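PDB 1YDO: HMG-CoA Lyase from Bacillus subtilis subsp. subtilis, which belongs to the HMGL-like family of proteins, whose members are built on a TIM-barrel fold. Local coordinates for residues T48-P53 with Y77-P82. Numbering follows the deposited sequence.
Sequences TSFVHP and YAALVP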
loop_
_atom_site.group_PDB
_atom_site.type_symbol
_atom_site.label_atom_id
_atom_site.label_comp_id
_atom_site.label_asym_id
_atom_site.label_seq_id
_atom_site.Cartn_x
_atom_site.Cartn_y
_atom_site.Cartn_z
ATOM N N THR A 48 21.453 1.252 15.416
ATOM C CA THR A 48 22.346 0.326 14.722
ATOM C C THR A 48 22.256 -1.100 15.243
ATOM O O THR A 48 21.450 -1.404 16.126
ATOM C CB THR A 48 23.798 0.751 14.877
ATOM O OG1 THR A 48 24.651 -0.173 14.190
ATOM C CG2 THR A 48 24.173 0.762 16.354
ATOM N N SER A 49 23.104 -1.966 14.689
ATOM C CA SER A 49 23.164 -3.375 15.076
ATOM C C SER A 49 24.567 -3.736 15.530
ATOM O O SER A 49 25.552 -3.330 14.911
ATOM C CB SER A 49 22.772 -4.281 13.904
ATOM O OG SER A 49 23.194 -5.616 14.121
ATOM N N PHE A 50 24.657 -4.500 16.612
ATOM C CA PHE A 50 25.951 -4.913 17.129
ATOM C C PHE A 50 26.307 -6.333 16.749
ATOM O O PHE A 50 26.955 -7.051 17.509
ATOM C CB PHE A 50 26.010 -4.739 18.648
ATOM C CG PHE A 50 26.127 -3.317 19.072
ATOM C CD1 PHE A 50 25.002 -2.575 19.377
ATOM C CD2 PHE A 50 27.361 -2.695 19.097
ATOM C CE1 PHE A 50 25.110 -1.219 19.706
ATOM C CE2 PHE A 50 27.475 -1.343 19.420
ATOM C CZ PHE A 50 26.354 -0.607 19.721
ATOM N N VAL A 51 25.855 -6.748 15.574
ATOM C CA VAL A 51 26.201 -8.069 15.086
ATOM C C VAL A 51 27.639 -7.903 14.577
ATOM O O VAL A 51 28.010 -6.803 14.171
ATOM C CB VAL A 51 25.296 -8.467 13.917
ATOM C CG1 VAL A 51 25.732 -9.810 13.342
ATOM C CG2 VAL A 51 23.869 -8.511 14.383
ATOM N N HIS A 52 28.450 -8.960 14.608
ATOM C CA HIS A 52 29.827 -8.856 14.127
ATOM C C HIS A 52 29.907 -8.204 12.737
ATOM O O HIS A 52 29.299 -8.694 11.777
ATOM C CB HIS A 52 30.487 -10.236 14.062
ATOM C CG HIS A 52 31.980 -10.177 13.907
ATOM N ND1 HIS A 52 32.592 -9.517 12.858
ATOM C CD2 HIS A 52 32.976 -10.633 14.699
ATOM C CE1 HIS A 52 33.903 -9.568 13.018
ATOM N NE2 HIS A 52 34.165 -10.238 14.126
ATOM N N PRO A 53 30.676 -7.104 12.611
ATOM C CA PRO A 53 30.840 -6.372 11.350
ATOM C C PRO A 53 31.069 -7.226 10.100
ATOM O O PRO A 53 30.820 -6.777 8.979
ATOM C CB PRO A 53 32.018 -5.446 11.645
ATOM C CG PRO A 53 31.869 -5.171 13.104
ATOM C CD PRO A 53 31.566 -6.551 13.648
ATOM N N TYR A 77 16.683 4.954 22.318
ATOM C CA TYR A 77 17.640 4.495 21.316
ATOM C C TYR A 77 17.968 3.024 21.550
ATOM O O TYR A 77 18.520 2.643 22.582
ATOM C CB TYR A 77 18.901 5.358 21.366
ATOM C CG TYR A 77 18.644 6.809 20.997
ATOM C CD1 TYR A 77 18.736 7.239 19.676
ATOM C CD2 TYR A 77 18.246 7.728 21.964
ATOM C CE1 TYR A 77 18.431 8.553 19.320
ATOM C CE2 TYR A 77 17.938 9.042 21.630
ATOM C CZ TYR A 77 18.028 9.450 20.306
ATOM O OH TYR A 77 17.691 10.732 19.976
ATOM N N ALA A 78 17.608 2.195 20.577
ATOM C CA ALA A 78 17.830 0.763 20.684
ATOM C C ALA A 78 18.796 0.255 19.623
ATOM O O ALA A 78 19.058 0.928 18.625
ATOM C CB ALA A 78 16.488 0.014 20.578
ATOM N N ALA A 79 19.318 -0.942 19.845
ATOM C CA ALA A 79 20.234 -1.554 18.901
ATOM C C ALA A 79 20.016 -3.056 18.901
ATOM O O ALA A 79 19.563 -3.637 19.885
ATOM C CB ALA A 79 21.639 -1.241 19.286
ATOM N N LEU A 80 20.328 -3.684 17.786
ATOM C CA LEU A 80 20.164 -5.106 17.705
ATOM C C LEU A 80 21.320 -5.753 18.460
ATOM O O LEU A 80 22.466 -5.369 18.273
ATOM C CB LEU A 80 20.199 -5.546 16.255
ATOM C CG LEU A 80 19.484 -6.878 16.009
ATOM C CD1 LEU A 80 17.994 -6.690 16.209
ATOM C CD2 LEU A 80 19.775 -7.339 14.611
ATOM N N VAL A 81 21.027 -6.725 19.322
ATOM C CA VAL A 81 22.083 -7.404 20.065
ATOM C C VAL A 81 22.026 -8.897 19.821
ATOM O O VAL A 81 21.103 -9.568 20.246
ATOM C CB VAL A 81 21.971 -7.129 21.567
ATOM C CG1 VAL A 81 23.084 -7.880 22.337
ATOM C CG2 VAL A 81 22.080 -5.642 21.819
ATOM N N PRO A 82 23.051 -9.438 19.158
ATOM C CA PRO A 82 23.130 -10.862 18.835
ATOM C C PRO A 82 23.412 -11.793 19.995
ATOM O O PRO A 82 22.913 -12.917 20.024
ATOM C CB PRO A 82 24.233 -10.903 17.791
ATOM C CG PRO A 82 25.202 -9.879 18.349
ATOM C CD PRO A 82 24.288 -8.741 18.753
#
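S49 and L80 lie side by side on neighbouring parallel strands, their CA atoms 4.3 Å apart. Two backbone bonds fix this pairing: L80 N donates to T48 O at 3.0 Å, and F50 N donates to L80 O at 2.9 Å. L80 thus bonds through its N and its O to the residues either side of S49, the pattern of a parallel bridge.

On the side of the sheet shared by S49 and L80, S49 OG lies 3.7 Å from L80 CB. With OG anti to the backbone N (chi1 163°), the hydroxyl lies within the segment's own turn and accepts from V51 N, an ST turn that bends the chain just beyond the strand. Farther along, L80 CD2 touches V51 CG2 in a loose apolar contact.

The other side carries T48 and A79. Here the small methyl A79 CB is the bump: it fits into the hollow between T48 O and the rim of the F50 ring, approaching F50 CE1 to 3.5 Å. L80 O also meets that ring at its edge, in plane, so the contact uses the rim and not a face. The ring in turn packs on helices 62-68 and 84-93.

Past the strand ends, P82 supplies the second bump. Its ring edge lies against the turn of backbone made by the F50 carbonyl and V51 CA: P82 CD sits 3.4 Å from F50 O, CG reaches V51 CA, and CB meets V51 CG2 at 4.2 Å, the two side chains crossing obliquely. The CA 48 to 51 and CA 78 to 82 directions differ by 10°, so the chains stay side by side past the strand ends. Strand 44-49, helix 62-68 and strand 76-80 form one beta-alpha-beta unit, the repeating element of a TIM barrel, and this contact joins its neighbouring strands at their C-terminal ends.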